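Local coordinates for protein beta subunit of a putative Aromatic-ring-hydroxylating dioxygenase (Novosphingobium aromaticivorans DSM 12444, PDB 3EBY) that is the beta subunit of a putative aromatic-ring-hydroxylating dioxygenase, the partner that, as in its family, probably has a structural role beside the catalytic alpha subunit, at residues A95-T98 against Q104-A107. Residues are numbered along the deposited sequence; the frame is centred on the assembly and turned at random. Where two conformers were deposited one is given.
Sequences AVIT and QVSA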
loop_
_atom_site.group_PDB
_atom_site.type_symbol
_atom_site.label_atom_id
_atom_site.label_comp_id
_atom_site.label_asym_id
_atom_site.label_seq_id
_atom_site.Cartn_x
_atom_site.Cartn_y
_atom_site.Cartn_z
ATOM N N ALA A 95 1.968 0.475 -9.774
ATOM C CA ALA A 95 3.045 0.897 -10.688
ATOM C C ALA A 95 2.584 2.003 -11.629
ATOM O O ALA A 95 1.460 1.958 -12.167
ATOM C CB ALA A 95 3.570 -0.311 -11.509
ATOM N N VAL A 96 3.484 2.957 -11.866
ATOM C CA VAL A 96 3.329 3.948 -12.934
ATOM C C VAL A 96 4.209 3.581 -14.110
ATOM O O VAL A 96 5.452 3.509 -13.992
ATOM C CB VAL A 96 3.694 5.383 -12.437
ATOM C CG1 VAL A 96 3.507 6.406 -13.557
ATOM C CG2 VAL A 96 2.846 5.769 -11.192
ATOM N N ILE A 97 3.574 3.228 -15.216
ATOM C CA ILE A 97 4.301 2.898 -16.438
ATOM C C ILE A 97 4.826 4.197 -17.060
ATOM O O ILE A 97 4.049 5.131 -17.347
ATOM C CB ILE A 97 3.415 2.129 -17.419
ATOM C CG1 ILE A 97 3.076 0.741 -16.837
ATOM C CG2 ILE A 97 4.100 1.992 -18.813
ATOM C CD1 ILE A 97 2.004 0.010 -17.617
ATOM N N THR A 98 6.135 4.234 -17.282
ATOM C CA THR A 98 6.824 5.430 -17.733
ATOM C C THR A 98 7.313 5.369 -19.177
ATOM O O THR A 98 7.775 6.374 -19.705
ATOM C CB THR A 98 8.034 5.740 -16.832
ATOM O OG1 THR A 98 8.956 4.635 -16.846
ATOM C CG2 THR A 98 7.581 6.029 -15.395
ATOM N N GLN A 104 8.999 -4.214 -24.169
ATOM C CA GLN A 104 9.851 -3.759 -23.077
ATOM C C GLN A 104 9.172 -2.542 -22.424
ATOM O O GLN A 104 8.790 -1.590 -23.102
ATOM C CB GLN A 104 11.221 -3.406 -23.604
ATOM C CG GLN A 104 11.836 -4.524 -24.479
ATOM C CD GLN A 104 11.976 -5.846 -23.724
ATOM O OE1 GLN A 104 12.671 -5.920 -22.708
ATOM N NE2 GLN A 104 11.287 -6.890 -24.207
ATOM N N VAL A 105 8.924 -2.639 -21.125
ATOM C CA VAL A 105 8.170 -1.622 -20.428
ATOM C C VAL A 105 8.945 -1.105 -19.212
ATOM O O VAL A 105 9.453 -1.894 -18.417
ATOM C CB VAL A 105 6.808 -2.188 -19.960
ATOM C CG1 VAL A 105 6.044 -1.172 -19.142
ATOM C CG2 VAL A 105 5.983 -2.642 -21.167
ATOM N N SER A 106 9.085 0.210 -19.115
ATOM C CA SER A 106 9.671 0.828 -17.929
ATOM C C SER A 106 8.555 1.219 -16.978
ATOM O O SER A 106 7.453 1.575 -17.406
ATOM C CB SER A 106 10.509 2.051 -18.294
ATOM O OG SER A 106 9.750 3.021 -18.988
ATOM N N ALA A 107 8.815 1.063 -15.692
ATOM C CA ALA A 107 7.823 1.412 -14.634
ATOM C C ALA A 107 8.498 1.763 -13.341
ATOM O O ALA A 107 9.654 1.424 -13.126
ATOM C CB ALA A 107 6.812 0.272 -14.413
#
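The flat group at the centre of this contact is the peptide carbonyl of Ser106: Thr98 N stands above its plane, 45° out of it, while Ile97 CA makes a longer CA-H...O contact, 3.6 Å, with Ser106 O. The two segments belong to a beta hairpin at one side of the NTF2-like sheet, formed by strands 87-101 and 104-116. The Thr98 N to Ser106 O hydrogen bond is 3.0 Å long and nearly straight at hydrogen (161°). Next to it Ile97 and Ala107 form an antiparallel non-hydrogen-bonded pair, and beside that pair Ala107 CA makes a CA-H...O contact of 3.2 Å with Val96 O.

Ile97 and Ala107 project from the same sheet face, where helix 8-28 packs through Ile16, which touches Ala95 and Val105, and Gln13, which touches Ile97. Ile97 CG2, anti to its own backbone N, meets Val105 CG1 at 3.7 Å, while Ala95 CB approaches Ala107 CB at 4.4 Å. Val96, in contrast, packs on Leu25 of a second subunit, so the Val96 side chain touches the neighbouring copy of the protein.

Toward the turn the contact becomes polar. Ser106 was deposited in two conformers, and its hydroxyl bonds described here belong to the one given. In that conformer both hydroxyls sit between their own backbone N and carbonyl carbon (chi1 59° in Thr98), and Ser106 OG also makes a weak hydrogen bond to Gly99 O. Across the strands, the same conformer lets Thr98 OG1 and Ser106 OG share a 2.8 Å hydrogen bond.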